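Local coordinates for glycoside hydrolase family protein (Novosphingobium sp. PP1Y, PDB 6Q2F) that hydrolyses alpha-L-rhamnosidic bonds, probably releasing terminal rhamnose from glycosides, and carries a bound sodium ion, at residues Arg272-Phe277 / Thr316-Ala321; Val994-Asp999 / Lys1023-Ile1028; Thr727-Ala732 / His896-Lys901; Ala805-Ala810 / Ser842-Arg847; Leu103-Pro108 / Ile480-Asp485. One frame throughout, in Å; residues are numbered along the deposited sequence.

Interaction 1 (Arg272-Phe277 / Thr316-Ala321)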
# COMPACT_ATOMS: atom_id res chain seq x y z
N ARG A 272 -22.85 -31.64 12.00
CA ARG A 272 -21.43 -31.40 12.18
C ARG A 272 -20.91 -30.19 11.42
O ARG A 272 -19.89 -29.66 11.76
CB ARG A 272 -20.64 -32.63 11.82
CG ARG A 272 -20.59 -33.63 12.93
CD ARG A 272 -20.00 -34.92 12.44
NE ARG A 272 -20.17 -35.97 13.41
CZ ARG A 272 -21.29 -36.65 13.57
NH1 ARG A 272 -22.33 -36.38 12.82
NH2 ARG A 272 -21.37 -37.59 14.48
N SER A 273 -21.60 -29.80 10.36
CA SER A 273 -21.15 -28.66 9.58
C SER A 273 -22.31 -27.98 8.88
O SER A 273 -23.34 -28.59 8.60
CB SER A 273 -20.10 -29.09 8.56
OG SER A 273 -18.97 -29.66 9.19
N ALA A 274 -22.12 -26.70 8.59
CA ALA A 274 -23.11 -25.94 7.89
C ALA A 274 -22.53 -25.01 6.85
O ALA A 274 -21.51 -24.43 7.05
CB ALA A 274 -23.87 -25.11 8.89
N THR A 275 -23.22 -24.85 5.74
CA THR A 275 -22.81 -23.92 4.70
C THR A 275 -23.92 -22.89 4.49
O THR A 275 -25.10 -23.25 4.39
CB THR A 275 -22.50 -24.65 3.38
OG1 THR A 275 -21.49 -25.63 3.61
CG2 THR A 275 -22.01 -23.66 2.34
N VAL A 276 -23.54 -21.61 4.43
CA VAL A 276 -24.49 -20.52 4.25
C VAL A 276 -24.01 -19.62 3.12
O VAL A 276 -22.81 -19.39 2.97
CB VAL A 276 -24.66 -19.71 5.55
CG1 VAL A 276 -25.51 -18.49 5.32
CG2 VAL A 276 -25.28 -20.58 6.63
N PHE A 277 -24.94 -19.13 2.31
CA PHE A 277 -24.64 -18.02 1.41
C PHE A 277 -25.80 -17.05 1.36
O PHE A 277 -26.95 -17.44 1.13
CB PHE A 277 -24.29 -18.48 -0.00
CG PHE A 277 -23.91 -17.35 -0.92
CD1 PHE A 277 -22.79 -16.58 -0.65
CD2 PHE A 277 -24.68 -17.05 -2.03
CE1 PHE A 277 -22.43 -15.52 -1.49
CE2 PHE A 277 -24.33 -16.00 -2.87
CZ PHE A 277 -23.21 -15.24 -2.60
N THR A 316 -19.95 -19.60 3.06
CA THR A 316 -19.18 -19.81 4.28
C THR A 316 -19.54 -21.18 4.84
O THR A 316 -20.71 -21.45 5.11
CB THR A 316 -19.46 -18.73 5.32
OG1 THR A 316 -19.02 -17.46 4.82
CG2 THR A 316 -18.72 -19.03 6.61
N THR A 317 -18.54 -22.03 5.02
CA THR A 317 -18.72 -23.34 5.62
C THR A 317 -18.02 -23.36 6.97
O THR A 317 -16.89 -22.90 7.09
CB THR A 317 -18.15 -24.43 4.70
OG1 THR A 317 -18.85 -24.39 3.45
CG2 THR A 317 -18.32 -25.79 5.34
N ILE A 318 -18.72 -23.85 7.99
CA ILE A 318 -18.15 -24.03 9.31
C ILE A 318 -18.41 -25.47 9.72
O ILE A 318 -19.40 -26.07 9.30
CB ILE A 318 -18.73 -23.07 10.36
CG1 ILE A 318 -20.25 -23.21 10.42
CG2 ILE A 318 -18.31 -21.62 10.07
CD1 ILE A 318 -20.88 -22.52 11.61
N SER A 319 -17.52 -26.01 10.54
CA SER A 319 -17.67 -27.36 11.07
C SER A 319 -17.43 -27.32 12.57
O SER A 319 -16.72 -26.45 13.08
CB SER A 319 -16.69 -28.33 10.40
OG SER A 319 -16.95 -29.66 10.82
N PHE A 320 -18.00 -28.29 13.28
CA PHE A 320 -17.99 -28.23 14.74
C PHE A 320 -18.19 -29.63 15.31
O PHE A 320 -18.51 -30.58 14.59
CB PHE A 320 -19.06 -27.28 15.25
CG PHE A 320 -20.30 -27.25 14.39
CD1 PHE A 320 -21.27 -28.22 14.53
CD2 PHE A 320 -20.47 -26.26 13.44
CE1 PHE A 320 -22.40 -28.20 13.73
CE2 PHE A 320 -21.59 -26.23 12.64
CZ PHE A 320 -22.56 -27.20 12.79
N ALA A 321 -17.99 -29.73 16.62
CA ALA A 321 -18.38 -30.94 17.33
C ALA A 321 -19.88 -31.17 17.16
O ALA A 321 -20.65 -30.21 17.13
CB ALA A 321 -18.02 -30.82 18.81
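Strands 268-277 and 316-325 pair antiparallel in a four-stranded sheet; on its other edge strand 268-277 carries a classic beta bulge against strand 366-374, Arg272 and Ser273 both facing His374. Backbone hydrogen bonds form the ladder: Ala274 N reaches Ile318 O at 2.9 Å and Ile318 N returns to Ala274 O at 3.0 Å, each nearly along the C=O axis, and Val276 and Thr316 repeat the exchange. Hydroxyls line the face that carries Ser273, Thr275, Thr317 and Ser319. Thr275 OG1 donates to Thr317 OG1 at 2.9 Å, both oxygens lying beside their own backbone N, and Glu383 is a second partner of Thr317. Ser319 OG, anti to its backbone N, turns toward Arg272 O at 3.1 Å and is also bonded by Arg543. The other face is mainly apolar, with Ala274 CB 4.4 Å from Ile318 CG1 and Leu294 of strand 293-297 packed on both residues. Beside Arg272, Phe320 takes the crowded first torsion (chi1 33°), which folds its ring back across the neighbouring strand. Phe320 N bonds Arg272 O at 2.8 Å, and that same oxygen sits over the centre of the Phe320 ring, 3.3 Å above its plane.

Interaction 2 (Val994-Asp999 / Lys1023-Ile1028)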
# COMPACT_ATOMS: atom_id res chain seq x y z
N VAL A 994 -0.44 46.86 -2.66
CA VAL A 994 -0.78 45.50 -3.04
C VAL A 994 -1.27 45.50 -4.48
O VAL A 994 -2.21 46.22 -4.81
CB VAL A 994 -1.85 44.90 -2.12
CG1 VAL A 994 -1.98 43.40 -2.38
CG2 VAL A 994 -1.51 45.16 -0.67
N ALA A 995 -0.66 44.66 -5.32
CA ALA A 995 -1.11 44.49 -6.69
C ALA A 995 -1.57 43.06 -6.87
O ALA A 995 -0.91 42.13 -6.40
CB ALA A 995 0.00 44.83 -7.70
N PHE A 996 -2.70 42.88 -7.54
CA PHE A 996 -3.32 41.57 -7.66
C PHE A 996 -3.16 41.01 -9.06
O PHE A 996 -3.34 41.72 -10.06
CB PHE A 996 -4.80 41.64 -7.29
CG PHE A 996 -5.04 41.91 -5.84
CD1 PHE A 996 -5.03 40.87 -4.93
CD2 PHE A 996 -5.29 43.20 -5.39
CE1 PHE A 996 -5.26 41.11 -3.59
CE2 PHE A 996 -5.52 43.45 -4.03
CZ PHE A 996 -5.51 42.39 -3.14
N GLN A 997 -2.79 39.74 -9.12
CA GLN A 997 -2.79 38.99 -10.37
C GLN A 997 -4.05 39.24 -11.18
O GLN A 997 -5.17 39.17 -10.66
CB GLN A 997 -2.66 37.50 -10.07
CG GLN A 997 -2.42 36.68 -11.29
CD GLN A 997 -1.97 35.25 -10.93
OE1 GLN A 997 -2.13 34.79 -9.81
NE2 GLN A 997 -1.42 34.56 -11.91
N ALA A 998 -3.86 39.52 -12.47
CA ALA A 998 -4.96 39.93 -13.33
C ALA A 998 -5.89 38.76 -13.62
O ALA A 998 -5.51 37.59 -13.50
CB ALA A 998 -4.43 40.52 -14.64
N ASP A 999 -7.13 39.10 -13.96
CA ASP A 999 -8.15 38.11 -14.35
C ASP A 999 -8.42 37.13 -13.22
O ASP A 999 -8.62 35.94 -13.44
CB ASP A 999 -7.75 37.40 -15.64
CG ASP A 999 -7.61 38.37 -16.80
OD1 ASP A 999 -8.54 39.19 -16.98
OD2 ASP A 999 -6.57 38.36 -17.48
N LYS A 1023 -11.57 40.00 -0.95
CA LYS A 1023 -11.95 38.97 0.01
C LYS A 1023 -11.78 37.57 -0.57
O LYS A 1023 -11.23 36.68 0.09
CB LYS A 1023 -13.40 39.21 0.43
CG LYS A 1023 -14.03 38.16 1.34
CD LYS A 1023 -15.45 38.60 1.75
CE LYS A 1023 -16.15 37.57 2.63
NZ LYS A 1023 -15.37 37.28 3.87
N TYR A 1024 -12.25 37.37 -1.79
CA TYR A 1024 -12.29 36.05 -2.40
C TYR A 1024 -11.13 35.81 -3.35
O TYR A 1024 -11.17 34.87 -4.14
CB TYR A 1024 -13.62 35.85 -3.11
CG TYR A 1024 -14.82 35.89 -2.19
CD1 TYR A 1024 -14.97 34.94 -1.19
CD2 TYR A 1024 -15.80 36.87 -2.31
CE1 TYR A 1024 -16.07 34.95 -0.34
CE2 TYR A 1024 -16.91 36.90 -1.46
CZ TYR A 1024 -17.03 35.93 -0.49
OH TYR A 1024 -18.12 35.93 0.36
N PHE A 1025 -10.08 36.62 -3.28
CA PHE A 1025 -8.99 36.50 -4.22
C PHE A 1025 -8.23 35.19 -4.02
O PHE A 1025 -7.89 34.81 -2.90
CB PHE A 1025 -8.03 37.69 -4.10
CG PHE A 1025 -6.78 37.54 -4.92
CD1 PHE A 1025 -6.81 37.75 -6.29
CD2 PHE A 1025 -5.57 37.20 -4.32
CE1 PHE A 1025 -5.65 37.63 -7.05
CE2 PHE A 1025 -4.42 37.08 -5.07
CZ PHE A 1025 -4.46 37.29 -6.44
N SER A 1026 -7.98 34.49 -5.13
CA SER A 1026 -7.07 33.35 -5.20
C SER A 1026 -6.04 33.65 -6.27
O SER A 1026 -6.40 33.97 -7.41
CB SER A 1026 -7.83 32.05 -5.54
OG SER A 1026 -8.61 31.60 -4.44
N GLY A 1027 -4.77 33.57 -5.92
CA GLY A 1027 -3.73 33.85 -6.88
C GLY A 1027 -2.52 34.45 -6.18
O GLY A 1027 -2.25 34.15 -5.02
N ILE A 1028 -1.79 35.30 -6.90
CA ILE A 1028 -0.58 35.92 -6.38
C ILE A 1028 -0.86 37.40 -6.15
O ILE A 1028 -1.16 38.14 -7.09
CB ILE A 1028 0.61 35.73 -7.33
CG1 ILE A 1028 0.85 34.24 -7.61
CG2 ILE A 1028 1.86 36.35 -6.74
CD1 ILE A 1028 2.02 33.97 -8.54
O HOH W 1 0.79 39.92 -8.20
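Gln997, Phe1025 and Ile1028 bury the most surface where strand 992-996 ends against the loop leading into strand 1028-1037, two neighbours in a six-stranded antiparallel sheet of the galactose-binding-like domain. Gln997 grips Ile1028 twice. Its backbone N donates to Ile1028 O at 3.1 Å, nearly along the C=O axis, while its side chain, with CG anti to the backbone N and extended beyond, brings OE1 to Ile1028 N at 3.0 Å. In this second bond the donor stands 25° out of the plane of the side-chain carbonyl. A side-chain oxygen, not a backbone one, thus accepts from Ile1028 N. A water, donating to Ile1028 O at 2.9 Å and weakly to Ala995 O, continues the link along the strand. Beside this polar pair, Phe1025 receives the edge of Phe996 in a T-shaped stack: Phe996 CD1 lies over the ring centre, 3.6 Å above its plane, with the two planes at 70°. Gly1027 N lies against the opposite face, toward the rim of the ring. An alanine in place of Phe1025 would remove the aromatic face that meets Phe996 and would probably loosen the seat of the loop beside Gln997. Gly1027 has backbone angles that call for glycine, and a CB there would collide with Gln997 OE1; Asn1096 bonds both Phe1025 O and Gly1027 N. Directional amide bonds thus set the register of Gln997 with Ile1028, while the less directional aromatic contact fills the buried side next to them.

Interaction 3 (Thr727-Ala732 / His896-Lys901)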
# COMPACT_ATOMS: atom_id res chain seq x y z
N THR A 727 21.29 8.91 -0.48
CA THR A 727 22.75 8.89 -0.43
C THR A 727 23.24 7.70 0.39
O THR A 727 22.64 7.35 1.41
CB THR A 727 23.28 10.21 0.17
OG1 THR A 727 22.88 11.28 -0.69
CG2 THR A 727 24.80 10.19 0.28
N GLY A 728 24.33 7.08 -0.06
CA GLY A 728 24.86 5.90 0.63
C GLY A 728 23.81 4.81 0.80
O GLY A 728 22.99 4.55 -0.09
N ARG A 729 23.79 4.20 1.98
CA ARG A 729 22.81 3.17 2.29
C ARG A 729 22.06 3.51 3.55
O ARG A 729 22.59 4.16 4.45
CB ARG A 729 23.47 1.79 2.49
CG ARG A 729 24.30 1.68 3.82
CD ARG A 729 24.86 0.25 3.98
NE ARG A 729 25.64 0.06 5.21
CZ ARG A 729 25.13 -0.31 6.38
NH1 ARG A 729 23.81 -0.51 6.52
NH2 ARG A 729 25.93 -0.49 7.42
N ASN A 730 20.82 3.04 3.62
CA ASN A 730 20.12 2.99 4.89
C ASN A 730 20.94 2.23 5.93
O ASN A 730 21.56 1.21 5.63
CB ASN A 730 18.77 2.30 4.75
CG ASN A 730 17.93 2.45 6.00
OD1 ASN A 730 17.66 1.49 6.71
ND2 ASN A 730 17.52 3.68 6.27
N VAL A 731 20.90 2.72 7.17
CA VAL A 731 21.47 2.01 8.31
C VAL A 731 20.33 1.52 9.20
O VAL A 731 19.52 2.31 9.68
CB VAL A 731 22.42 2.91 9.11
CG1 VAL A 731 22.83 2.25 10.44
CG2 VAL A 731 23.66 3.17 8.28
N ALA A 732 20.31 0.21 9.46
CA ALA A 732 19.35 -0.37 10.39
C ALA A 732 20.04 -1.48 11.15
O ALA A 732 20.89 -2.18 10.60
CB ALA A 732 18.11 -0.91 9.67
N HIS A 896 18.78 6.98 9.26
CA HIS A 896 20.24 7.00 9.31
C HIS A 896 20.74 6.49 7.98
O HIS A 896 20.46 5.35 7.60
CB HIS A 896 20.77 6.12 10.46
CG HIS A 896 22.26 6.15 10.63
ND1 HIS A 896 22.91 5.41 11.60
CD2 HIS A 896 23.22 6.82 9.96
CE1 HIS A 896 24.22 5.61 11.50
NE2 HIS A 896 24.43 6.48 10.53
N ARG A 897 21.48 7.34 7.26
CA ARG A 897 22.12 6.99 6.01
C ARG A 897 23.63 6.96 6.21
O ARG A 897 24.16 7.70 7.04
CB ARG A 897 21.74 8.01 4.93
CG ARG A 897 20.27 7.89 4.50
CD ARG A 897 20.25 7.29 3.12
NE ARG A 897 19.20 6.34 2.97
CZ ARG A 897 19.13 5.49 1.97
NH1 ARG A 897 20.07 5.47 1.03
NH2 ARG A 897 18.12 4.66 1.93
N ARG A 898 24.32 6.10 5.47
CA ARG A 898 25.77 6.01 5.64
C ARG A 898 26.48 5.78 4.31
O ARG A 898 26.04 5.00 3.46
CB ARG A 898 26.16 4.89 6.63
CG ARG A 898 27.64 4.48 6.54
CD ARG A 898 28.01 3.40 7.57
NE ARG A 898 27.71 3.86 8.91
CZ ARG A 898 27.58 3.07 9.96
NH1 ARG A 898 27.73 1.75 9.82
NH2 ARG A 898 27.32 3.58 11.16
N ASP A 899 27.60 6.47 4.20
CA ASP A 899 28.47 6.56 3.04
C ASP A 899 29.89 6.34 3.54
O ASP A 899 30.15 6.38 4.74
CB ASP A 899 28.39 7.98 2.43
CG ASP A 899 28.54 7.99 0.96
OD1 ASP A 899 28.79 6.90 0.39
OD2 ASP A 899 28.42 9.08 0.37
N GLY A 900 30.83 6.18 2.60
CA GLY A 900 32.24 6.19 2.97
C GLY A 900 32.69 7.53 3.54
O GLY A 900 33.71 7.60 4.24
N LYS A 901 31.93 8.60 3.27
CA LYS A 901 32.29 9.94 3.71
C LYS A 901 31.64 10.34 5.04
O LYS A 901 32.06 11.34 5.63
CB LYS A 901 31.94 10.94 2.61
CG LYS A 901 32.94 10.89 1.44
CD LYS A 901 32.40 11.54 0.17
CE LYS A 901 33.39 12.56 -0.36
NZ LYS A 901 33.65 13.64 0.65
O HOH W 2 28.62 -0.10 7.64
O HOH W 3 17.63 4.25 8.91
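Two arginines, Arg729 and Arg898, lie side by side and point the same way from a short antiparallel pairing of strands 729-730 and 894-899, their guanidinium planes turned 89° apart. Arg729 NH2 and Arg898 NH1 stand 3.7 Å from each other, and one water accepts from both, at 2.7 Å from Arg729 NH2, lying in the plane of each group. Between the backbones, Arg729 N donates to Arg898 O at 2.8 Å and Arg898 N answers to Arg729 O. On the other side of the strands Arg897, bent at chi2 and chi3, lays its guanidinium flat over the chain, with Asn730 N 3.4 Å above its centre. Arg897 NH1 then donates almost straight (173°) to Thr727 O at 3.2 Å, although this donor stands well above the carbonyl plane, and Asn639 is a further partner of NH1. Val731 runs alongside His896 and sets CB over the imidazole face, 3.8 Å from the ring centroid, while Val731 CG2 meets Arg898 CB at 3.5 Å. Glu903, bonded to His896 NE2 and salt-bridged to Arg898 NE, would probably offset the charge of Arg898 and, with the shared water, ease its closeness to Arg729; with Asp880, bonded to His896 ND1, it would favour a protonated imidazole.

Interaction 4 (Ala805-Ala810 / Ser842-Arg847)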
# COMPACT_ATOMS: atom_id res chain seq x y z
N ALA A 805 12.45 -22.32 7.01
CA ALA A 805 12.86 -21.08 7.66
C ALA A 805 13.71 -21.39 8.87
O ALA A 805 14.74 -20.75 9.10
CB ALA A 805 11.65 -20.23 8.05
N LEU A 806 13.28 -22.36 9.68
CA LEU A 806 14.00 -22.66 10.92
C LEU A 806 15.41 -23.15 10.62
O LEU A 806 16.36 -22.80 11.33
CB LEU A 806 13.21 -23.69 11.72
CG LEU A 806 13.79 -24.09 13.07
CD1 LEU A 806 13.88 -22.88 13.98
CD2 LEU A 806 12.89 -25.14 13.69
N ARG A 807 15.56 -23.96 9.56
CA ARG A 807 16.87 -24.42 9.14
C ARG A 807 17.80 -23.25 8.86
O ARG A 807 18.95 -23.23 9.32
CB ARG A 807 16.74 -25.28 7.88
CG ARG A 807 16.39 -26.73 8.15
CD ARG A 807 15.95 -27.40 6.83
NE ARG A 807 15.91 -28.85 6.95
CZ ARG A 807 15.47 -29.65 6.00
NH1 ARG A 807 15.01 -29.14 4.86
NH2 ARG A 807 15.48 -30.97 6.18
N LYS A 808 17.33 -22.29 8.07
CA LYS A 808 18.17 -21.16 7.73
C LYS A 808 18.49 -20.33 8.96
O LYS A 808 19.62 -19.87 9.14
CB LYS A 808 17.50 -20.29 6.66
CG LYS A 808 18.48 -19.32 6.04
CD LYS A 808 19.48 -20.05 5.14
CE LYS A 808 20.68 -19.16 4.82
NZ LYS A 808 21.62 -19.76 3.82
N LEU A 809 17.50 -20.14 9.82
CA LEU A 809 17.72 -19.36 11.03
C LEU A 809 18.74 -20.03 11.94
O LEU A 809 19.67 -19.39 12.42
CB LEU A 809 16.38 -19.17 11.74
CG LEU A 809 16.33 -18.20 12.89
CD1 LEU A 809 16.30 -16.75 12.35
CD2 LEU A 809 15.10 -18.53 13.71
N ALA A 810 18.58 -21.34 12.15
CA ALA A 810 19.56 -22.09 12.93
C ALA A 810 20.94 -22.01 12.30
O ALA A 810 21.94 -21.88 13.01
CB ALA A 810 19.13 -23.56 13.06
N SER A 842 11.82 -30.16 15.64
CA SER A 842 11.89 -30.14 17.10
C SER A 842 13.33 -30.07 17.60
O SER A 842 13.61 -29.42 18.61
CB SER A 842 11.20 -31.38 17.68
OG SER A 842 9.79 -31.23 17.67
N SER A 843 14.26 -30.75 16.93
CA SER A 843 15.65 -30.69 17.35
C SER A 843 16.20 -29.28 17.23
O SER A 843 16.90 -28.79 18.11
CB SER A 843 16.50 -31.67 16.53
OG SER A 843 16.05 -32.99 16.71
N LEU A 844 15.88 -28.61 16.12
CA LEU A 844 16.38 -27.27 15.90
C LEU A 844 15.77 -26.30 16.92
O LEU A 844 16.47 -25.42 17.43
CB LEU A 844 16.08 -26.81 14.47
CG LEU A 844 16.91 -27.54 13.41
CD1 LEU A 844 16.50 -27.13 12.02
CD2 LEU A 844 18.39 -27.25 13.62
N VAL A 845 14.48 -26.46 17.23
CA VAL A 845 13.90 -25.62 18.27
C VAL A 845 14.60 -25.87 19.59
O VAL A 845 14.97 -24.92 20.30
CB VAL A 845 12.38 -25.84 18.37
CG1 VAL A 845 11.84 -25.17 19.62
CG2 VAL A 845 11.68 -25.26 17.14
N ALA A 846 14.84 -27.14 19.94
CA ALA A 846 15.51 -27.42 21.20
C ALA A 846 16.92 -26.84 21.23
O ALA A 846 17.39 -26.41 22.28
CB ALA A 846 15.54 -28.94 21.48
N ARG A 847 17.61 -26.80 20.08
CA ARG A 847 18.97 -26.28 20.07
C ARG A 847 18.99 -24.76 20.23
O ARG A 847 19.80 -24.22 21.00
CB ARG A 847 19.71 -26.69 18.79
CG ARG A 847 21.23 -26.60 18.96
CD ARG A 847 22.00 -26.78 17.65
NE ARG A 847 23.40 -26.40 17.86
CZ ARG A 847 24.36 -26.52 16.95
NH1 ARG A 847 24.11 -27.03 15.76
NH2 ARG A 847 25.60 -26.15 17.25
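Helices 803-814 and 838-848 belong to an alpha/beta unit built on a mixed sheet, the first being the helix of a beta-alpha-beta crossover from strand 788-794 to strand 818-820, the second following that strand. Their short segments run at 36° to each other with axes 10.1 Å apart. Leu844 carries the contact, with more of its surface buried by it than any other residue of the two segments. It enters as a knob into the hole outlined by Leu803, Leu806, Arg807 and Ala810, the spacing expected of knobs-into-holes packing. Its CG is anti to the carbonyl carbon (chi1 -70°), and the branch at CG divides the work: Leu844 CD1 rests on Arg807 CG at 3.9 Å, while Leu844 CD2 meets Ala810 CB at 3.8 Å. Leu806 comes the other way, sliding past Leu844 antiparallel to it, so that Leu806 CD2 touches Leu844 CB at 3.7 Å. The same methyl crosses Val845 at about a right angle, with Leu806 CD2 again 3.7 Å from Val845 CG2. The small CB of Ala810 lets Leu844 come close, and here the backbones approach most nearly, Ala810 CA to Leu844 CA being 6.8 Å. At the margin Arg807 offers its methylene to the leucine, then stretches out so that NH2 forms a salt bridge with Glu840 of the partner helix. No hydrogen bond joins the two segments themselves. Their cohesion rests on the fit of branched aliphatic groups, so it depends on shape, and the charged end of Arg807 adds an electrostatic tie at the edge of the contact.

Interaction 5 (Leu103-Pro108 / Ile480-Asp485)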
# COMPACT_ATOMS: atom_id res chain seq x y z
N LEU A 103 -10.05 12.73 -27.18
CA LEU A 103 -9.10 11.82 -27.82
C LEU A 103 -9.32 10.43 -27.24
O LEU A 103 -9.17 10.24 -26.03
CB LEU A 103 -7.67 12.30 -27.59
CG LEU A 103 -7.30 13.65 -28.23
CD1 LEU A 103 -5.92 14.12 -27.84
CD2 LEU A 103 -7.46 13.62 -29.73
N VAL A 104 -9.69 9.48 -28.09
CA VAL A 104 -10.03 8.13 -27.64
C VAL A 104 -8.77 7.28 -27.62
O VAL A 104 -8.02 7.21 -28.62
CB VAL A 104 -11.12 7.52 -28.54
CG1 VAL A 104 -11.38 6.06 -28.15
CG2 VAL A 104 -12.39 8.35 -28.40
N TYR A 105 -8.55 6.58 -26.51
CA TYR A 105 -7.38 5.75 -26.27
C TYR A 105 -6.99 4.90 -27.48
O TYR A 105 -7.80 4.13 -27.99
CB TYR A 105 -7.67 4.85 -25.07
CG TYR A 105 -6.52 3.95 -24.68
CD1 TYR A 105 -5.43 4.44 -23.99
CD2 TYR A 105 -6.55 2.59 -24.96
CE1 TYR A 105 -4.37 3.61 -23.60
CE2 TYR A 105 -5.50 1.74 -24.56
CZ TYR A 105 -4.43 2.28 -23.90
OH TYR A 105 -3.39 1.48 -23.53
N MSE A 106 -5.74 5.06 -27.91
CA MSE A 106 -5.11 4.32 -29.01
C MSE A 106 -5.64 4.60 -30.42
O MSE A 106 -5.25 3.90 -31.33
CB MSE A 106 -5.18 2.79 -28.77
CG MSE A 106 -4.16 2.29 -27.70
SE MSE A 106 -2.28 2.55 -28.18
CE MSE A 106 -1.48 2.54 -26.37
N THR A 107 -6.51 5.60 -30.60
CA THR A 107 -6.80 6.07 -31.95
C THR A 107 -5.64 6.91 -32.47
O THR A 107 -4.81 7.38 -31.68
CB THR A 107 -8.08 6.90 -31.98
OG1 THR A 107 -7.92 8.03 -31.11
CG2 THR A 107 -9.29 6.07 -31.56
N PRO A 108 -5.55 7.09 -33.79
CA PRO A 108 -4.44 7.90 -34.33
C PRO A 108 -4.19 9.22 -33.61
O PRO A 108 -3.05 9.50 -33.23
CB PRO A 108 -4.87 8.10 -35.79
CG PRO A 108 -5.50 6.74 -36.12
CD PRO A 108 -6.28 6.40 -34.87
N ILE A 480 3.38 -3.61 -24.44
CA ILE A 480 4.53 -2.78 -24.76
C ILE A 480 4.59 -2.52 -26.27
O ILE A 480 4.90 -1.40 -26.70
CB ILE A 480 5.81 -3.43 -24.22
CG1 ILE A 480 5.79 -3.33 -22.68
CG2 ILE A 480 7.06 -2.77 -24.81
CD1 ILE A 480 6.95 -4.03 -21.99
N GLY A 481 4.26 -3.53 -27.07
CA GLY A 481 4.16 -3.33 -28.52
C GLY A 481 3.20 -2.21 -28.91
O GLY A 481 3.48 -1.46 -29.84
N MSE A 482 2.07 -2.11 -28.23
CA MSE A 482 1.14 -1.03 -28.52
C MSE A 482 1.77 0.34 -28.28
O MSE A 482 1.55 1.25 -29.07
CB MSE A 482 -0.13 -1.17 -27.66
CG MSE A 482 -1.03 -2.34 -28.06
SE MSE A 482 -2.24 -2.85 -26.62
CE MSE A 482 -2.67 -1.06 -25.94
N TYR A 483 2.58 0.47 -27.21
CA TYR A 483 3.19 1.76 -26.92
C TYR A 483 4.38 2.05 -27.82
O TYR A 483 4.63 3.22 -28.15
CB TYR A 483 3.58 1.85 -25.44
CG TYR A 483 2.40 2.33 -24.65
CD1 TYR A 483 2.16 3.69 -24.48
CD2 TYR A 483 1.45 1.44 -24.16
CE1 TYR A 483 1.05 4.14 -23.80
CE2 TYR A 483 0.34 1.89 -23.48
CZ TYR A 483 0.14 3.25 -23.31
OH TYR A 483 -0.96 3.71 -22.63
N LYS A 484 5.10 1.01 -28.26
CA LYS A 484 6.12 1.21 -29.28
C LYS A 484 5.50 1.66 -30.60
O LYS A 484 6.10 2.45 -31.34
CB LYS A 484 6.92 -0.07 -29.48
CG LYS A 484 7.93 -0.32 -28.36
CD LYS A 484 8.30 -1.77 -28.27
CE LYS A 484 9.39 -2.17 -29.24
NZ LYS A 484 10.16 -3.36 -28.68
N ASP A 485 4.31 1.15 -30.92
CA ASP A 485 3.64 1.66 -32.10
C ASP A 485 3.16 3.09 -31.88
O ASP A 485 3.34 3.95 -32.75
CB ASP A 485 2.49 0.74 -32.47
CG ASP A 485 1.54 1.38 -33.45
OD1 ASP A 485 1.89 1.43 -34.65
OD2 ASP A 485 0.45 1.81 -33.02
O HOH W 4 -2.35 2.54 -21.01
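A type II beta turn from Val104 to Thr107, in the loop between strand 85-91 and helix 108-124 of the (beta/alpha)8 barrel, presents Tyr105 and Met106 to helix 469-487. Thr107 occupies the N-cap position of helix 108-124 and tightens the turn, its OG1 donating to Val104 O at 2.6 Å on a lone pair that lies in the carbonyl plane, while Thr107 N bonds the same oxygen. Met106, a selenomethionine like Met482, bends at chi2 and lowers its terminal methyl onto the Tyr483 ring. Met106 CE lies over that face in a CH-pi contact, 3.6 Å from the ring centroid and 19° off the normal, with SE higher above the same ring in a longer Met-aromatic contact. Crossing it at about a right angle, Met482 bends at chi3 and brings CE to 3.8 Å from Met106 CE and to 3.6 Å from Tyr105 OH. A water bridges the two phenols, at 2.9 Å from Tyr105 OH and a short 2.4 Å from Tyr483 OH. A leucine in place of Tyr483 would remove both the ring under Met106 CE and the hydroxyl on the water, and would probably weaken the hold of the turn on the helix. Around this contact, helix 108-124 sends Trp110 edge-to-face against Tyr105, Phe114 edge-to-face against Tyr483, and Lys111 into a salt bridge with Asp485, so that helices 108-124 and 469-487 also touch directly and the turn extends their interface.

The five contacts are spread over a single chain and nowhere touch. Interaction 5 closes the widest loop, from the turn before helix 108-124 to helix 469-487 of the barrel, and that loop contains interaction 1, about 51 Å away between centres. Further along the chain, interaction 3 joins two strands of a ten-stranded sheet and spans the alpha/beta unit of interaction 4, whose nearest atoms are about 15 Å from it. Interaction 2 comes last, about 67 Å from interaction 1 between centres. Both nevertheless belong to six- plus four-stranded sheet pairs with the same strand order, consistent with two related beta-sandwiches on opposite sides of the chain's centre. In this multidomain enzyme interactions 1, 2 and 4 each lie within one unit, while interaction 3 ties the chain entering the alpha/beta unit to the sheet that follows.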